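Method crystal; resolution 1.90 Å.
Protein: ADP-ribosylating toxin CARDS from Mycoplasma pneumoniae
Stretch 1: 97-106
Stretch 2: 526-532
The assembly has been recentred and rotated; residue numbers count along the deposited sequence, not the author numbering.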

ATOM      1  N   GLU A  97       6.213   7.542  10.109  1.00  9.05           N
ATOM      2  CA  GLU A  97       6.076   6.723  11.313  1.00 12.46           C
ATOM      3  C   GLU A  97       7.116   7.081  12.381  1.00 12.45           C
ATOM      4  O   GLU A  97       6.850   7.025  13.589  1.00 10.26           O
ATOM      5  CB  GLU A  97       6.202   5.243  10.977  1.00 12.17           C
ATOM      6  CG  GLU A  97       5.053   4.708  10.119  1.00 14.52           C
ATOM      7  CD  GLU A  97       3.701   4.967  10.744  1.00 16.76           C
ATOM      8  OE1 GLU A  97       3.412   4.386  11.825  1.00 19.23           O
ATOM      9  OE2 GLU A  97       2.923   5.755  10.160  1.00 17.35           O
ATOM     10  N   ASN A  98       8.315   7.414  11.930  1.00 10.42           N
ATOM     11  CA  ASN A  98       9.375   7.820  12.833  1.00 11.53           C
ATOM     12  C   ASN A  98       8.984   9.130  13.528  1.00 10.85           C
ATOM     13  O   ASN A  98       9.139   9.274  14.749  1.00 12.21           O
ATOM     14  CB  ASN A  98      10.720   7.940  12.077  1.00 10.97           C
ATOM     15  CG  ASN A  98      11.896   8.180  13.008  1.00 12.33           C
ATOM     16  OD1 ASN A  98      12.180   7.369  13.884  1.00 13.00           O
ATOM     17  ND2 ASN A  98      12.577   9.314  12.830  1.00  9.68           N
ATOM     18  N   LEU A  99       8.447  10.064  12.758  1.00 11.21           N
ATOM     19  CA  LEU A  99       7.977  11.341  13.301  1.00 12.48           C
ATOM     20  C   LEU A  99       6.826  11.150  14.303  1.00 14.89           C
ATOM     21  O   LEU A  99       6.778  11.820  15.337  1.00 15.09           O
ATOM     22  CB  LEU A  99       7.589  12.307  12.174  1.00 12.29           C
ATOM     23  CG  LEU A  99       8.753  12.792  11.295  1.00 14.21           C
ATOM     24  CD1 LEU A  99       8.259  13.750  10.247  1.00 16.21           C
ATOM     25  CD2 LEU A  99       9.862  13.444  12.133  1.00 16.05           C
ATOM     26  N   LEU A 100       5.924  10.216  14.017  1.00 13.00           N
ATOM     27  CA  LEU A 100       4.852   9.897  14.959  1.00 15.38           C
ATOM     28  C   LEU A 100       5.441   9.402  16.282  1.00 16.81           C
ATOM     29  O   LEU A 100       5.068   9.873  17.354  1.00 16.90           O
ATOM     30  CB  LEU A 100       3.911   8.838  14.380  1.00 15.50           C
ATOM     31  CG  LEU A 100       2.860   8.371  15.395  1.00 15.11           C
ATOM     32  CD1 LEU A 100       1.878   9.489  15.726  1.00 14.19           C
ATOM     33  CD2 LEU A 100       2.138   7.131  14.826  1.00 15.12           C
ATOM     34  N   ASP A 101       6.355   8.442  16.189  1.00 15.58           N
ATOM     35  CA  ASP A 101       7.072   7.921  17.344  1.00 15.78           C
ATOM     36  C   ASP A 101       7.680   9.076  18.159  1.00 16.66           C
ATOM     37  O   ASP A 101       7.400   9.216  19.341  1.00 19.41           O
ATOM     38  CB  ASP A 101       8.161   6.969  16.847  1.00 14.42           C
ATOM     39  CG  ASP A 101       9.029   6.411  17.956  1.00 20.67           C
ATOM     40  OD1 ASP A 101       8.557   6.291  19.107  1.00 21.63           O
ATOM     41  OD2 ASP A 101      10.191   6.051  17.657  1.00 17.79           O
ATOM     42  N   LEU A 102       8.493   9.911  17.522  1.00 15.25           N
ATOM     43  CA  LEU A 102       9.111  11.028  18.230  1.00 17.82           C
ATOM     44  C   LEU A 102       8.065  11.936  18.901  1.00 18.57           C
ATOM     45  O   LEU A 102       8.240  12.346  20.049  1.00 20.12           O
ATOM     46  CB  LEU A 102      10.022  11.825  17.304  1.00 16.06           C
ATOM     47  CG  LEU A 102      11.223  11.026  16.767  1.00 16.59           C
ATOM     48  CD1 LEU A 102      11.880  11.777  15.658  1.00 20.29           C
ATOM     49  CD2 LEU A 102      12.219  10.707  17.882  1.00 21.88           C
ATOM     50  N   MET A 103       6.985  12.250  18.188  1.00 17.33           N
ATOM     51  CA  MET A 103       5.911  13.060  18.752  1.00 15.94           C
ATOM     52  C   MET A 103       5.255  12.402  19.966  1.00 21.50           C
ATOM     53  O   MET A 103       4.977  13.076  20.953  1.00 19.13           O
ATOM     54  CB  MET A 103       4.865  13.424  17.690  1.00 20.60           C
ATOM     55  CG  MET A 103       5.416  14.364  16.620  1.00 18.10           C
ATOM     56  SD  MET A 103       4.132  14.978  15.518  1.00 23.55           S
ATOM     57  CE  MET A 103       3.319  13.448  15.072  1.00 20.55           C
ATOM     58  N   ARG A 104       5.006  11.095  19.907  1.00 15.38           N
ATOM     59  CA  ARG A 104       4.376  10.425  21.040  1.00 16.09           C
ATOM     60  C   ARG A 104       5.325  10.358  22.241  1.00 20.32           C
ATOM     61  O   ARG A 104       4.874  10.356  23.382  1.00 19.07           O
ATOM     62  CB  ARG A 104       3.926   9.005  20.696  1.00 15.58           C
ATOM     63  CG  ARG A 104       2.840   8.905  19.623  1.00 15.42           C
ATOM     64  CD  ARG A 104       1.643   9.831  19.867  1.00 16.64           C
ATOM     65  NE  ARG A 104       0.971   9.628  21.162  1.00 18.06           N
ATOM     66  CZ  ARG A 104      -0.115  10.298  21.541  1.00 20.45           C
ATOM     67  NH1 ARG A 104      -0.657  11.190  20.729  1.00 18.39           N
ATOM     68  NH2 ARG A 104      -0.668  10.078  22.731  1.00 21.12           N
ATOM     69  N   GLN A 105       6.628  10.266  21.981  1.00 18.65           N
ATOM     70  CA  GLN A 105       7.611  10.176  23.065  1.00 21.84           C
ATOM     71  C   GLN A 105       8.005  11.572  23.537  1.00 21.33           C
ATOM     72  O   GLN A 105       8.853  11.715  24.413  1.00 27.06           O
ATOM     73  CB  GLN A 105       8.862   9.387  22.632  1.00 24.11           C
ATOM     74  CG  GLN A 105       8.605   7.921  22.255  1.00 24.53           C
ATOM     75  CD  GLN A 105       9.833   7.035  22.441  1.00 29.55           C
ATOM     76  OE1 GLN A 105      10.362   6.924  23.549  1.00 29.61           O
ATOM     77  NE2 GLN A 105      10.281   6.389  21.363  1.00 21.63           N
ATOM     78  N   ARG A 106       7.406  12.593  22.929  1.00 18.63           N
ATOM     79  CA  ARG A 106       7.635  13.993  23.289  1.00 22.64           C
ATOM     80  C   ARG A 106       9.057  14.507  22.999  1.00 28.51           C
ATOM     81  O   ARG A 106       9.665  15.199  23.819  1.00 26.04           O
ATOM     82  CB  ARG A 106       7.235  14.229  24.758  1.00 25.41           C
ATOM     83  CG  ARG A 106       5.763  13.911  25.020  1.00 31.15           C
ATOM     84  CD  ARG A 106       5.446  13.759  26.508  1.00 37.91           C
ATOM     85  NE  ARG A 106       4.016  13.538  26.720  1.00 50.90           N
ATOM     86  CZ  ARG A 106       3.063  14.354  26.271  1.00 51.43           C
ATOM     87  NH1 ARG A 106       3.391  15.445  25.582  1.00 49.92           N
ATOM     88  NH2 ARG A 106       1.781  14.084  26.507  1.00 51.42           N
ATOM     89  N   TRP A 526      -1.548   1.873  19.601  1.00 14.43           N
ATOM     90  CA  TRP A 526      -0.134   1.534  19.738  1.00 12.92           C
ATOM     91  C   TRP A 526       0.692   2.154  18.613  1.00 14.64           C
ATOM     92  O   TRP A 526       0.172   2.447  17.537  1.00 11.37           O
ATOM     93  CB  TRP A 526       0.049   0.016  19.721  1.00 11.34           C
ATOM     94  CG  TRP A 526      -0.756  -0.666  20.756  1.00 14.29           C
ATOM     95  CD1 TRP A 526      -2.066  -1.047  20.662  1.00 15.08           C
ATOM     96  CD2 TRP A 526      -0.323  -1.030  22.068  1.00 14.30           C
ATOM     97  NE1 TRP A 526      -2.476  -1.627  21.839  1.00 14.79           N
ATOM     98  CE2 TRP A 526      -1.421  -1.637  22.719  1.00 15.97           C
ATOM     99  CE3 TRP A 526       0.888  -0.910  22.757  1.00 15.01           C
ATOM    100  CZ2 TRP A 526      -1.342  -2.126  24.027  1.00 16.87           C
ATOM    101  CZ3 TRP A 526       0.969  -1.402  24.067  1.00 16.71           C
ATOM    102  CH2 TRP A 526      -0.142  -1.995  24.683  1.00 14.12           C
ATOM    103  N   TYR A 527       1.982   2.349  18.867  1.00 14.16           N
ATOM    104  CA  TYR A 527       2.890   2.812  17.818  1.00 16.65           C
ATOM    105  C   TYR A 527       4.243   2.131  17.940  1.00 15.44           C
ATOM    106  O   TYR A 527       4.591   1.594  18.999  1.00 14.23           O
ATOM    107  CB  TYR A 527       3.036   4.338  17.843  1.00 16.50           C
ATOM    108  CG  TYR A 527       3.694   4.862  19.097  1.00 17.13           C
ATOM    109  CD1 TYR A 527       2.962   5.046  20.268  1.00 17.51           C
ATOM    110  CD2 TYR A 527       5.051   5.171  19.114  1.00 15.11           C
ATOM    111  CE1 TYR A 527       3.577   5.534  21.430  1.00 16.44           C
ATOM    112  CE2 TYR A 527       5.671   5.656  20.262  1.00 16.36           C
ATOM    113  CZ  TYR A 527       4.927   5.833  21.414  1.00 18.57           C
ATOM    114  OH  TYR A 527       5.548   6.311  22.550  1.00 20.71           O
ATOM    115  N   PHE A 528       4.997   2.136  16.844  1.00 14.78           N
ATOM    116  CA  PHE A 528       6.282   1.448  16.782  1.00 14.76           C
ATOM    117  C   PHE A 528       7.425   2.448  16.928  1.00 15.10           C
ATOM    118  O   PHE A 528       7.306   3.600  16.487  1.00 15.15           O
ATOM    119  CB  PHE A 528       6.413   0.698  15.447  1.00 13.02           C
ATOM    120  CG  PHE A 528       5.334  -0.338  15.234  1.00 13.55           C
ATOM    121  CD1 PHE A 528       4.077   0.036  14.775  1.00 14.91           C
ATOM    122  CD2 PHE A 528       5.584  -1.679  15.501  1.00 12.62           C
ATOM    123  CE1 PHE A 528       3.074  -0.910  14.588  1.00 16.21           C
ATOM    124  CE2 PHE A 528       4.588  -2.640  15.320  1.00 17.44           C
ATOM    125  CZ  PHE A 528       3.332  -2.256  14.866  1.00 14.83           C
ATOM    126  N   SER A 529       8.516   2.002  17.553  1.00 14.37           N
ATOM    127  CA  SER A 529       9.693   2.848  17.812  1.00 16.98           C
ATOM    128  C   SER A 529      10.965   2.138  17.419  1.00 13.97           C
ATOM    129  O   SER A 529      11.165   0.978  17.772  1.00 17.16           O
ATOM    130  CB  SER A 529       9.816   3.193  19.306  1.00 18.99           C
ATOM    131  OG  SER A 529       8.652   3.824  19.789  1.00 21.71           O
ATOM    132  N   ARG A 530      11.846   2.843  16.717  1.00 13.19           N
ATOM    133  CA  ARG A 530      13.149   2.299  16.372  1.00 13.68           C
ATOM    134  C   ARG A 530      14.139   2.462  17.529  1.00 15.39           C
ATOM    135  O   ARG A 530      15.002   1.624  17.723  1.00 15.43           O
ATOM    136  CB  ARG A 530      13.701   2.972  15.093  1.00 15.27           C
ATOM    137  CG  ARG A 530      12.857   2.711  13.830  1.00 13.82           C
ATOM    138  CD  ARG A 530      13.303   3.621  12.683  1.00 14.38           C
ATOM    139  NE  ARG A 530      14.702   3.355  12.332  1.00 13.34           N
ATOM    140  CZ  ARG A 530      15.097   2.457  11.433  1.00 13.95           C
ATOM    141  NH1 ARG A 530      14.199   1.752  10.749  1.00 14.14           N
ATOM    142  NH2 ARG A 530      16.391   2.282  11.203  1.00 18.23           N
ATOM    143  N   ASP A 531      13.986   3.545  18.288  1.00 15.17           N
ATOM    144  CA  ASP A 531      14.891   3.897  19.382  1.00 18.93           C
ATOM    145  C   ASP A 531      16.355   3.670  18.985  1.00 19.34           C
ATOM    146  O   ASP A 531      16.782   4.150  17.943  1.00 19.46           O
ATOM    147  CB  ASP A 531      14.503   3.171  20.684  1.00 18.34           C
ATOM    148  CG  ASP A 531      13.103   3.583  21.197  1.00 20.66           C
ATOM    149  OD1 ASP A 531      12.759   4.784  21.149  1.00 21.79           O
ATOM    150  OD2 ASP A 531      12.346   2.707  21.654  1.00 22.71           O
ATOM    151  N   ASP A 532      17.116   2.936  19.796  1.00 19.18           N
ATOM    152  CA  ASP A 532      18.525   2.675  19.490  1.00 20.87           C
ATOM    153  C   ASP A 532      18.752   1.244  19.013  1.00 23.42           C
ATOM    154  O   ASP A 532      19.863   0.729  19.093  1.00 18.34           O
ATOM    155  CB  ASP A 532      19.415   2.938  20.715  1.00 26.42           C
ATOM    156  CG  ASP A 532      19.442   4.401  21.119  1.00 41.54           C
ATOM    157  OD1 ASP A 532      19.590   5.268  20.227  1.00 49.36           O
ATOM    158  OD2 ASP A 532      19.326   4.685  22.334  1.00 49.71           O
TER
HETATM  159  O   HOH W   1       3.753   3.432  14.563  1.00 17.83           O
HETATM  160  O   HOH W   2       5.900   4.487  14.564  1.00 27.87           O
HETATM  161  O   HOH W   3      10.919   5.301  15.221  1.00 13.18           O
HETATM  162  O   HOH W   4      12.667   6.152  18.307  1.00 17.71           O

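Helix 97-104 and strand 526-529 cross steeply, at 107° between their N-to-C directions, with axes 7.8 Å apart at closest approach. A crossing that steep limits the length over which the two elements can touch, and three residues, Y527, D101 and Q105, carry the largest shares of the covered surface.

Y527 covers the most. Its CA-to-CB bond points toward the helix, and with chi1 in the p well the ring lies beside the last helical turn. R104 sits over one face: its CB is 3.7 Å from the ring centroid and 24° off the ring normal, a CH-pi contact, and that same CB comes within 3.4 Å of Y527 CZ. The CA-to-CB bond of R104 points toward the strand, but the end of its side chain leads away and its guanidinium is bonded elsewhere in the structure, so the arginine meets the tyrosine with aliphatic carbon rather than charge. Near the ring plane, at the edge, lie D101 OD1, 3.2 Å from Y527 CE2, and Q105 CG, 3.5 Å from Y527 OH. One turn before R104, L100 CD2 packs against Y527 CB at 4.2 Å, extending the apolar patch to the base of the side chain.

D101 is the polar centre. It is buried, and D101 CA lies 5.7 Å from S529 CA, the nearest pair of CA atoms across the contact. Its OD1 takes two hydrogen bonds: from S529 OG at 2.6 Å, across the contact, and from Q105 NE2 at 2.8 Å, four residues on and just past the end of the helix. The other carboxylate oxygen, OD2, accepts from waters 3 and 4, at 2.7 and 2.6 Å from their O atoms. Those waters in turn accept from backbone nitrogens, water 3 from R530 N at 3.0 Å and water 4 from D531 N at 2.9 Å. Since D101 OD2 is 3.7 Å from R530 N, the water fills a gap too wide for a direct bond.

Q105 follows the helix and extends this network. Besides holding D101, its NE2 donates to D531 OD1 at 3.0 Å with an N-H...acceptor angle of 166°, nearly straight. One amide group thus serves two acidic side chains, whose like charges approach to 4.5 Å between D101 OD2 and D531 OD1; water 4 also donates to both of these oxygens.

The rule to read here is one of partition: an aromatic ring packs on helix carbon, while beside it a buried carboxylate has each oxygen supplied with donors, from side chains on OD1 and from ordered water on OD2.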